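Local coordinates for acetylserotonin O-methyltransferase (Homo sapiens, PDB 4A6D), which catalyses the transfer of a methyl group from S-adenosylmethionine to N-acetylserotonin, which yields melatonin, and works as a homodimer, at residues H255-G260 against Q306-E311; E283-E288 against R312-Y317; P43-A48 against K81-N86. All coordinates share one frame; numbering follows the deposited sequence.

Contact 1: H255-G260 against Q306-E311; sequences HDWADG and QTEGQE. With SAM (S-adenosylmethionine), chain D.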
loop_
_atom_site.group_PDB
_atom_site.type_symbol
_atom_site.label_atom_id
_atom_site.label_comp_id
_atom_site.label_asym_id
_atom_site.label_seq_id
_atom_site.Cartn_x
_atom_site.Cartn_y
_atom_site.Cartn_z
ATOM N N HIS A 255 20.213 -5.908 -11.595
ATOM C CA HIS A 255 19.553 -5.595 -10.322
ATOM C C HIS A 255 19.034 -6.830 -9.547
ATOM O O HIS A 255 18.780 -6.711 -8.348
ATOM C CB HIS A 255 18.492 -4.482 -10.497
ATOM C CG HIS A 255 17.199 -4.944 -11.100
ATOM N ND1 HIS A 255 16.029 -4.221 -10.933
ATOM C CD2 HIS A 255 16.921 -6.046 -11.834
ATOM C CE1 HIS A 255 15.085 -4.919 -11.550
ATOM N NE2 HIS A 255 15.584 -6.006 -12.128
ATOM N N ASP A 256 18.908 -8.012 -10.215
ATOM C CA ASP A 256 18.403 -9.240 -9.566
ATOM C C ASP A 256 19.451 -9.931 -8.721
ATOM O O ASP A 256 19.117 -10.823 -7.933
ATOM C CB ASP A 256 17.923 -10.266 -10.616
ATOM C CG ASP A 256 16.773 -9.862 -11.528
ATOM O OD1 ASP A 256 15.841 -9.170 -11.045
ATOM O OD2 ASP A 256 16.743 -10.346 -12.697
ATOM N N TRP A 257 20.725 -9.575 -8.934
ATOM C CA TRP A 257 21.846 -10.270 -8.329
ATOM C C TRP A 257 22.800 -9.402 -7.556
ATOM O O TRP A 257 22.921 -8.213 -7.824
ATOM C CB TRP A 257 22.646 -10.998 -9.431
ATOM C CG TRP A 257 21.837 -11.722 -10.478
ATOM C CD1 TRP A 257 21.682 -11.365 -11.788
ATOM C CD2 TRP A 257 21.105 -12.947 -10.303
ATOM N NE1 TRP A 257 20.921 -12.308 -12.450
ATOM C CE2 TRP A 257 20.528 -13.274 -11.552
ATOM C CE3 TRP A 257 20.920 -13.829 -9.219
ATOM C CZ2 TRP A 257 19.765 -14.438 -11.746
ATOM C CZ3 TRP A 257 20.182 -15.000 -9.413
ATOM C CH2 TRP A 257 19.613 -15.294 -10.662
ATOM N N ALA A 258 23.550 -10.031 -6.660
ATOM C CA ALA A 258 24.606 -9.428 -5.865
ATOM C C ALA A 258 25.860 -9.189 -6.755
ATOM O O ALA A 258 25.960 -9.728 -7.868
ATOM C CB ALA A 258 24.941 -10.339 -4.694
ATOM N N ASP A 259 26.801 -8.352 -6.281
ATOM C CA ASP A 259 28.022 -8.008 -7.019
ATOM C C ASP A 259 28.801 -9.138 -7.647
ATOM O O ASP A 259 29.174 -9.033 -8.819
ATOM C CB ASP A 259 28.931 -7.086 -6.198
ATOM C CG ASP A 259 28.391 -5.673 -6.054
ATOM O OD1 ASP A 259 27.195 -5.455 -6.360
ATOM O OD2 ASP A 259 29.157 -4.789 -5.624
ATOM N N GLY A 260 29.059 -10.198 -6.884
ATOM C CA GLY A 260 29.827 -11.367 -7.345
ATOM C C GLY A 260 29.212 -12.091 -8.528
ATOM O O GLY A 260 29.912 -12.408 -9.471
ATOM N N GLN A 306 12.503 -9.310 -2.620
ATOM C CA GLN A 306 12.254 -10.335 -3.629
ATOM C C GLN A 306 13.465 -11.071 -4.253
ATOM O O GLN A 306 13.524 -12.290 -4.160
ATOM C CB GLN A 306 11.298 -9.799 -4.708
ATOM C CG GLN A 306 9.836 -9.850 -4.271
ATOM C CD GLN A 306 8.906 -9.450 -5.384
ATOM O OE1 GLN A 306 8.546 -10.240 -6.266
ATOM N NE2 GLN A 306 8.482 -8.216 -5.353
ATOM N N THR A 307 14.385 -10.364 -4.912
ATOM C CA THR A 307 15.543 -10.958 -5.551
ATOM C C THR A 307 16.739 -11.129 -4.579
ATOM O O THR A 307 16.554 -11.268 -3.373
ATOM C CB THR A 307 15.935 -10.125 -6.763
ATOM O OG1 THR A 307 16.510 -8.908 -6.299
ATOM C CG2 THR A 307 14.772 -9.883 -7.734
ATOM N N GLU A 308 17.974 -11.116 -5.139
ATOM C CA GLU A 308 19.253 -11.224 -4.422
ATOM C C GLU A 308 20.061 -9.942 -4.623
ATOM O O GLU A 308 21.165 -9.813 -4.086
ATOM C CB GLU A 308 20.055 -12.405 -4.964
ATOM C CG GLU A 308 19.636 -13.760 -4.421
ATOM C CD GLU A 308 20.261 -14.955 -5.124
ATOM O OE1 GLU A 308 21.152 -14.761 -5.989
ATOM O OE2 GLU A 308 19.843 -16.094 -4.812
ATOM N N GLY A 309 19.471 -8.985 -5.334
ATOM C CA GLY A 309 20.133 -7.733 -5.672
ATOM C C GLY A 309 19.696 -6.464 -4.979
ATOM O O GLY A 309 19.252 -6.467 -3.836
ATOM N N GLN A 310 19.858 -5.361 -5.693
ATOM C CA GLN A 310 19.644 -3.990 -5.234
ATOM C C GLN A 310 19.675 -3.122 -6.463
ATOM O O GLN A 310 20.125 -3.570 -7.531
ATOM C CB GLN A 310 20.842 -3.569 -4.323
ATOM C CG GLN A 310 22.216 -3.797 -4.985
ATOM C CD GLN A 310 23.468 -3.479 -4.189
ATOM O OE1 GLN A 310 24.423 -4.291 -4.140
ATOM N NE2 GLN A 310 23.580 -2.243 -3.707
ATOM N N GLU A 311 19.245 -1.872 -6.315
ATOM C CA GLU A 311 19.419 -0.888 -7.376
ATOM C C GLU A 311 20.805 -0.263 -7.127
ATOM O O GLU A 311 21.343 -0.381 -6.020
ATOM C CB GLU A 311 18.269 0.140 -7.426
ATOM C CG GLU A 311 16.911 -0.479 -7.780
ATOM C CD GLU A 311 16.780 -1.275 -9.067
ATOM O OE1 GLU A 311 17.484 -0.960 -10.056
ATOM O OE2 GLU A 311 15.972 -2.230 -9.082
HETATM N N SAM D . 14.990 -8.024 -19.888
HETATM C CA SAM D . 13.553 -8.188 -19.577
HETATM C C SAM D . 12.763 -6.914 -19.210
HETATM O O SAM D . 13.372 -5.993 -18.706
HETATM O OXT SAM D . 11.513 -6.778 -19.404
HETATM C CB SAM D . 13.457 -9.267 -18.528
HETATM C CG SAM D . 13.998 -8.842 -17.158
HETATM S SD SAM D . 13.696 -10.213 -15.985
HETATM C CE SAM D . 13.905 -9.383 -14.463
HETATM C "C5'" SAM D . 15.294 -11.089 -15.926
HETATM C "C4'" SAM D . 15.278 -12.050 -17.123
HETATM O "O4'" SAM D . 16.472 -12.802 -17.002
HETATM C "C3'" SAM D . 14.075 -13.069 -17.069
HETATM O "O3'" SAM D . 13.371 -13.112 -18.321
HETATM C "C2'" SAM D . 14.787 -14.405 -16.675
HETATM O "O2'" SAM D . 14.204 -15.628 -17.125
HETATM C "C1'" SAM D . 16.174 -14.188 -17.308
HETATM N N9 SAM D . 17.215 -15.050 -16.709
HETATM C C8 SAM D . 17.435 -15.262 -15.351
HETATM N N7 SAM D . 18.441 -16.069 -15.185
HETATM C C5 SAM D . 18.906 -16.485 -16.427
HETATM C C6 SAM D . 19.917 -17.346 -16.895
HETATM N N6 SAM D . 20.742 -17.934 -15.996
HETATM N N1 SAM D . 20.118 -17.485 -18.254
HETATM C C2 SAM D . 19.304 -16.905 -19.147
HETATM N N3 SAM D . 18.324 -16.091 -18.727
HETATM C C4 SAM D . 18.127 -15.809 -17.424
#

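Contact 2: E283-E288 against R312-Y317; sequences ESLLDE and RTPTHY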
loop_
_atom_site.group_PDB
_atom_site.type_symbol
_atom_site.label_atom_id
_atom_site.label_comp_id
_atom_site.label_asym_id
_atom_site.label_seq_id
_atom_site.Cartn_x
_atom_site.Cartn_y
_atom_site.Cartn_z
ATOM N N GLU A 283 18.844 0.012 -16.497
ATOM C CA GLU A 283 18.415 -0.056 -15.107
ATOM C C GLU A 283 17.968 1.342 -14.631
ATOM O O GLU A 283 18.275 2.345 -15.277
ATOM C CB GLU A 283 19.562 -0.588 -14.197
ATOM C CG GLU A 283 20.077 -2.005 -14.458
ATOM C CD GLU A 283 19.220 -3.162 -13.992
ATOM O OE1 GLU A 283 17.994 -2.970 -13.848
ATOM O OE2 GLU A 283 19.756 -4.286 -13.859
ATOM N N SER A 284 17.246 1.382 -13.498
ATOM C CA SER A 284 16.815 2.617 -12.853
ATOM C C SER A 284 17.977 3.038 -11.965
ATOM O O SER A 284 18.298 2.379 -10.968
ATOM C CB SER A 284 15.552 2.394 -12.007
ATOM O OG SER A 284 14.940 3.659 -11.793
ATOM N N LEU A 285 18.615 4.115 -12.334
ATOM C CA LEU A 285 19.802 4.591 -11.642
ATOM C C LEU A 285 19.504 5.290 -10.340
ATOM O O LEU A 285 18.625 6.146 -10.277
ATOM C CB LEU A 285 20.659 5.494 -12.568
ATOM C CG LEU A 285 21.304 4.818 -13.789
ATOM C CD1 LEU A 285 21.977 5.852 -14.690
ATOM C CD2 LEU A 285 22.307 3.761 -13.372
ATOM N N LEU A 286 20.242 4.915 -9.296
ATOM C CA LEU A 286 20.115 5.550 -7.988
ATOM C C LEU A 286 20.952 6.818 -7.982
ATOM O O LEU A 286 22.045 6.814 -8.551
ATOM C CB LEU A 286 20.636 4.613 -6.883
ATOM C CG LEU A 286 19.630 3.842 -6.067
ATOM C CD1 LEU A 286 20.340 3.104 -4.984
ATOM C CD2 LEU A 286 18.577 4.746 -5.414
ATOM N N ASP A 287 20.490 7.895 -7.309
ATOM C CA ASP A 287 21.321 9.117 -7.222
ATOM C C ASP A 287 22.616 8.684 -6.496
ATOM O O ASP A 287 22.561 7.770 -5.673
ATOM C CB ASP A 287 20.627 10.228 -6.371
ATOM C CG ASP A 287 19.351 10.889 -6.913
ATOM O OD1 ASP A 287 19.074 10.749 -8.118
ATOM O OD2 ASP A 287 18.622 11.561 -6.106
ATOM N N GLU A 288 23.738 9.345 -6.750
ATOM C CA GLU A 288 24.999 9.026 -6.075
ATOM C C GLU A 288 24.980 8.936 -4.536
ATOM O O GLU A 288 25.735 8.141 -3.975
ATOM C CB GLU A 288 26.127 9.922 -6.564
ATOM C CG GLU A 288 26.656 9.544 -7.944
ATOM C CD GLU A 288 27.314 8.191 -8.096
ATOM O OE1 GLU A 288 27.714 7.589 -7.072
ATOM O OE2 GLU A 288 27.444 7.739 -9.255
ATOM N N ARG A 312 21.444 0.284 -8.158
ATOM C CA ARG A 312 22.802 0.818 -7.970
ATOM C C ARG A 312 22.966 2.198 -8.547
ATOM O O ARG A 312 22.177 2.601 -9.397
ATOM C CB ARG A 312 23.875 -0.161 -8.545
ATOM C CG ARG A 312 23.874 -1.567 -7.900
ATOM C CD ARG A 312 24.673 -2.559 -8.731
ATOM N NE ARG A 312 25.013 -3.793 -8.023
ATOM C CZ ARG A 312 24.353 -4.945 -8.132
ATOM N NH1 ARG A 312 23.257 -5.026 -8.877
ATOM N NH2 ARG A 312 24.780 -6.021 -7.495
ATOM N N THR A 313 24.008 2.914 -8.089
ATOM C CA THR A 313 24.421 4.239 -8.573
ATOM C C THR A 313 25.270 4.095 -9.834
ATOM O O THR A 313 25.915 3.043 -10.032
ATOM C CB THR A 313 25.242 5.011 -7.498
ATOM O OG1 THR A 313 26.516 4.391 -7.314
ATOM C CG2 THR A 313 24.479 5.196 -6.148
ATOM N N PRO A 314 25.364 5.176 -10.665
ATOM C CA PRO A 314 26.226 5.119 -11.858
ATOM C C PRO A 314 27.669 4.655 -11.576
ATOM O O PRO A 314 28.236 3.835 -12.325
ATOM C CB PRO A 314 26.183 6.558 -12.359
ATOM C CG PRO A 314 24.859 7.037 -11.963
ATOM C CD PRO A 314 24.679 6.488 -10.586
ATOM N N THR A 315 28.253 5.166 -10.474
ATOM C CA THR A 315 29.607 4.825 -10.029
ATOM C C THR A 315 29.711 3.308 -9.728
ATOM O O THR A 315 30.712 2.680 -10.071
ATOM C CB THR A 315 29.957 5.716 -8.829
ATOM O OG1 THR A 315 30.103 7.069 -9.278
ATOM C CG2 THR A 315 31.212 5.300 -8.134
ATOM N N HIS A 316 28.661 2.734 -9.081
ATOM C CA HIS A 316 28.611 1.315 -8.738
ATOM C C HIS A 316 28.616 0.456 -10.001
ATOM O O HIS A 316 29.410 -0.485 -10.083
ATOM C CB HIS A 316 27.415 1.015 -7.839
ATOM C CG HIS A 316 27.477 -0.312 -7.125
ATOM N ND1 HIS A 316 26.601 -0.608 -6.098
ATOM C CD2 HIS A 316 28.298 -1.379 -7.323
ATOM C CE1 HIS A 316 26.919 -1.829 -5.698
ATOM N NE2 HIS A 316 27.931 -2.332 -6.412
ATOM N N TYR A 317 27.794 0.817 -11.010
ATOM C CA TYR A 317 27.755 0.129 -12.313
ATOM C C TYR A 317 29.078 0.295 -13.024
ATOM O O TYR A 317 29.532 -0.653 -13.658
ATOM C CB TYR A 317 26.608 0.618 -13.199
ATOM C CG TYR A 317 25.248 0.075 -12.795
ATOM C CD1 TYR A 317 24.934 -1.272 -12.961
ATOM C CD2 TYR A 317 24.267 0.914 -12.265
ATOM C CE1 TYR A 317 23.674 -1.767 -12.631
ATOM C CE2 TYR A 317 23.000 0.429 -11.931
ATOM C CZ TYR A 317 22.708 -0.912 -12.122
ATOM O OH TYR A 317 21.476 -1.410 -11.786
HETATM O O HOH W 1 19.772 0.246 -10.515
#

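Contact 3: P43-A48 against K81-N86; sequences PLDVAA and KAFYRN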
loop_
_atom_site.group_PDB
_atom_site.type_symbol
_atom_site.label_atom_id
_atom_site.label_comp_id
_atom_site.label_asym_id
_atom_site.label_seq_id
_atom_site.Cartn_x
_atom_site.Cartn_y
_atom_site.Cartn_z
ATOM N N PRO A 43 -21.139 5.352 -21.186
ATOM C CA PRO A 43 -20.864 5.189 -19.747
ATOM C C PRO A 43 -21.828 4.204 -19.081
ATOM O O PRO A 43 -22.958 4.051 -19.546
ATOM C CB PRO A 43 -21.015 6.607 -19.199
ATOM C CG PRO A 43 -21.996 7.250 -20.098
ATOM C CD PRO A 43 -21.803 6.642 -21.464
ATOM N N LEU A 44 -21.382 3.543 -17.992
ATOM C CA LEU A 44 -22.170 2.533 -17.268
ATOM C C LEU A 44 -22.473 2.883 -15.807
ATOM O O LEU A 44 -21.606 3.435 -15.123
ATOM C CB LEU A 44 -21.433 1.174 -17.268
ATOM C CG LEU A 44 -21.072 0.496 -18.576
ATOM C CD1 LEU A 44 -20.217 -0.716 -18.302
ATOM C CD2 LEU A 44 -22.314 0.088 -19.349
ATOM N N ASP A 45 -23.658 2.460 -15.305
ATOM C CA ASP A 45 -24.027 2.636 -13.891
ATOM C C ASP A 45 -23.463 1.474 -13.044
ATOM O O ASP A 45 -22.926 0.520 -13.618
ATOM C CB ASP A 45 -25.555 2.802 -13.698
ATOM C CG ASP A 45 -26.449 1.685 -14.220
ATOM O OD1 ASP A 45 -26.043 0.501 -14.140
ATOM O OD2 ASP A 45 -27.586 1.985 -14.638
ATOM N N VAL A 46 -23.582 1.558 -11.694
ATOM C CA VAL A 46 -23.108 0.558 -10.709
ATOM C C VAL A 46 -23.612 -0.860 -11.042
ATOM O O VAL A 46 -22.805 -1.782 -11.149
ATOM C CB VAL A 46 -23.424 0.968 -9.227
ATOM C CG1 VAL A 46 -23.021 -0.124 -8.231
ATOM C CG2 VAL A 46 -22.755 2.290 -8.859
ATOM N N ALA A 47 -24.936 -1.012 -11.230
ATOM C CA ALA A 47 -25.589 -2.283 -11.545
ATOM C C ALA A 47 -25.092 -2.911 -12.843
ATOM O O ALA A 47 -25.047 -4.133 -12.923
ATOM C CB ALA A 47 -27.093 -2.109 -11.582
ATOM N N ALA A 48 -24.708 -2.090 -13.844
ATOM C CA ALA A 48 -24.183 -2.580 -15.127
ATOM C C ALA A 48 -22.718 -3.016 -14.995
ATOM O O ALA A 48 -22.293 -3.956 -15.684
ATOM C CB ALA A 48 -24.327 -1.516 -16.208
ATOM N N LYS A 81 -29.302 8.399 -11.322
ATOM C CA LYS A 81 -28.170 7.476 -11.413
ATOM C C LYS A 81 -26.844 8.102 -11.865
ATOM O O LYS A 81 -26.804 8.911 -12.802
ATOM C CB LYS A 81 -28.510 6.319 -12.376
ATOM C CG LYS A 81 -28.849 5.001 -11.695
ATOM C CD LYS A 81 -29.503 4.024 -12.676
ATOM C CE LYS A 81 -30.339 2.967 -11.985
ATOM N NZ LYS A 81 -31.569 3.526 -11.345
ATOM N N ALA A 82 -25.746 7.636 -11.234
ATOM C CA ALA A 82 -24.353 7.964 -11.568
ATOM C C ALA A 82 -23.942 7.047 -12.697
ATOM O O ALA A 82 -24.301 5.867 -12.688
ATOM C CB ALA A 82 -23.442 7.715 -10.371
ATOM N N PHE A 83 -23.203 7.602 -13.669
ATOM C CA PHE A 83 -22.654 6.906 -14.830
ATOM C C PHE A 83 -21.157 7.146 -14.908
ATOM O O PHE A 83 -20.698 8.290 -14.917
ATOM C CB PHE A 83 -23.374 7.310 -16.124
ATOM C CG PHE A 83 -24.773 6.748 -16.203
ATOM C CD1 PHE A 83 -25.000 5.475 -16.707
ATOM C CD2 PHE A 83 -25.860 7.482 -15.746
ATOM C CE1 PHE A 83 -26.292 4.947 -16.759
ATOM C CE2 PHE A 83 -27.152 6.952 -15.798
ATOM C CZ PHE A 83 -27.358 5.692 -16.320
ATOM N N TYR A 84 -20.397 6.052 -14.924
ATOM C CA TYR A 84 -18.941 6.061 -14.912
ATOM C C TYR A 84 -18.364 5.884 -16.279
ATOM O O TYR A 84 -18.929 5.166 -17.101
ATOM C CB TYR A 84 -18.421 4.972 -13.967
ATOM C CG TYR A 84 -18.979 5.103 -12.568
ATOM C CD1 TYR A 84 -20.192 4.507 -12.218
ATOM C CD2 TYR A 84 -18.338 5.884 -11.612
ATOM C CE1 TYR A 84 -20.755 4.693 -10.954
ATOM C CE2 TYR A 84 -18.885 6.064 -10.339
ATOM C CZ TYR A 84 -20.094 5.469 -10.019
ATOM O OH TYR A 84 -20.583 5.593 -8.751
ATOM N N ARG A 85 -17.234 6.546 -16.528
ATOM C CA ARG A 85 -16.518 6.474 -17.791
ATOM C C ARG A 85 -15.013 6.511 -17.515
ATOM O O ARG A 85 -14.602 6.958 -16.442
ATOM C CB ARG A 85 -16.984 7.600 -18.749
ATOM C CG ARG A 85 -16.295 8.952 -18.582
ATOM C CD ARG A 85 -17.002 10.041 -19.368
ATOM N NE ARG A 85 -17.068 11.301 -18.620
ATOM C CZ ARG A 85 -17.940 11.567 -17.647
ATOM N NH1 ARG A 85 -18.831 10.651 -17.274
ATOM N NH2 ARG A 85 -17.919 12.740 -17.029
ATOM N N ASN A 86 -14.200 6.029 -18.466
ATOM C CA ASN A 86 -12.745 6.029 -18.343
ATOM C C ASN A 86 -12.178 7.443 -18.511
ATOM O O ASN A 86 -12.817 8.321 -19.115
ATOM C CB ASN A 86 -12.110 5.092 -19.380
ATOM C CG ASN A 86 -12.030 3.634 -18.993
ATOM O OD1 ASN A 86 -11.616 3.270 -17.888
ATOM N ND2 ASN A 86 -12.340 2.759 -19.940
#

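Contact 1: H255-G260 against Q306-E311
Thr307 opens the contact with its CG2 methyl turned to the carboxylate of Asp256, 3.6 Å from OD1. Its OG1 sits between the backbone N and the carbonyl carbon (chi1 72°), where it accepts from Gly309 N two residues on, an ST turn, and also bonds to Met303 O. Glu308 N then donates to Asp256 O over 3.0 Å, reaching it from above the carbonyl plane, while the extended Glu308 side chain brings OE1 to the edge of the Trp257 indole, 3.4 Å from CE3. At Gly309 the backbones meet: CA makes a CA-H...O contact with His255 O at 3.2 Å, where no CB would fit. This turn belongs to the catalytic centre of a class I-like SAM-dependent methyltransferase; His255 is the inferred proton donor/acceptor, and Asp256 binds substrate and puts OD2 3.5 Å from the SAM methyl carbon CE. Gln310 N adds a weak bond to His255 O. Glu311, bent at chi2 (-56°), runs alongside His255 and takes the ND1 hydrogen on the syn lone pair of OE2, at 2.7 Å and near the plane of the imidazole. That grip fixes the ring's rotation and would probably raise the basicity of NE2 on its far side.

Contact 2: E283-E288 against R312-Y317
Glu288 reaches across to the start of helix 314-324 with a chain bent at chi2 (-64°), and its carboxylate meets Thr315 almost crosswise. OE2 is gripped twice by that one residue: Thr315 N donates to the syn lone pair of OE2 over 3.0 Å, and Thr315 OG1 donates to OE2 over 2.7 Å from above the carboxylate plane. OE1 receives a weak bond from Thr313 OG1. Thr313 is the N-cap residue of helix 314-324; its OG1 accepts from His316 N at 3.2 Å, so Glu288 and the cap residue both serve polar groups of the helix's first turn.

Tyr317, one turn in, points back at the loop. Leu285 CD2 packs obliquely on its ring, 3.6 Å from CD2 of Tyr317, and Arg312 CB covers one ring face near the rim. The phenol oxygen is wedged against the bent aliphatic part of Glu283, whose OE2 probably accepts from His255 N. In the ring plane a water accepts from Tyr317 OH and from Arg312 N and donates to Ser284 O, joining both backbones. Next to it Leu286 N makes a nearly straight bond to Arg312 O (172°). Pro314 turns CG to Leu285 CD1 and CD to the Leu286 carbonyl oxygen, beside Phe331 of strand 329-332. The contact thus docks the loop leaving strand 278-283 of the Rossmann-like domain onto a helix N terminus, where the negative charge of Glu288 probably gains from the helix dipole and tends to stay ionised.

Contact 3: P43-A48 against K81-N86
Phe83 and Asp45 lie side by side and point the same way, with the Asp45 carboxylate turned 34° from the phenyl plane. Asp45 CB stands over the ring off-centre, a CH-pi contact at 4.3 Å from the centroid. Farther back, the Phe83 CB methylene meets Pro43 CB at 3.9 Å, so proline and aspartate are both held by one aromatic side chain.

Tyr84, the next residue of the strand, runs alongside Val46 in the same direction: its CE1 touches the valine CG2 at 3.8 Å. The ring edge passes Leu44 O, and the hydroxyl goes on to Asp65 OD1 in helix 57-69. The CB of Leu44 points away from the strand, and its side chain packs on Leu36 and Leu37 of helix 33-39.

Between these side chains the backbones form a single antiparallel bridge, a hydrogen-bonded pair. Leu44 N donates to Tyr84 O at 3.1 Å within the carbonyl plane, whereas Tyr84 N reaches Leu44 O at 2.9 Å from above the plane of the Leu44 carbonyl, though the bond is nearly straight (174°). The bridge brings the chain just ahead of helix 46-53 onto the two-stranded hairpin of 73-78 and 81-86, the wing of a winged-helix-like dimerisation domain; Arg291 of the second subunit packs on Ala82 and Tyr84.

Asp45 is the N-cap of helix 46-53. With CG in the crowded position between backbone N and carbonyl carbon (chi1 57°), OD1 accepts from Ala48 N over 2.9 Å. The other oxygen, OD2, rests against the Lys81 CD methylene, 3.4 Å away, while the ammonium stays too far for a salt bridge; the helix N terminus and this distant positive charge would both favour an ionised carboxylate.

Overall arrangement
From the N terminus, contact 3 comes first: it closes a loop through helices 46-53 and 57-69 and strand 73-78, lies within the dimerisation region and is closed before either of the others opens. Its centre is about 45 Å from that of contact 1 and about 46 Å from that of contact 2, on the opposite side of the chain's centre. Those two cross. Contact 1 closes the chain from 260 to 306, with helix 259-272, strand 278-283 and helix 294-305; contact 2 closes the shorter loop from 288 to 312, which holds helix 294-305, and ties the exit of strand 278-283 to helix 314-324. They meet at the Asp259–Arg312 salt bridge and between His255 and Glu283.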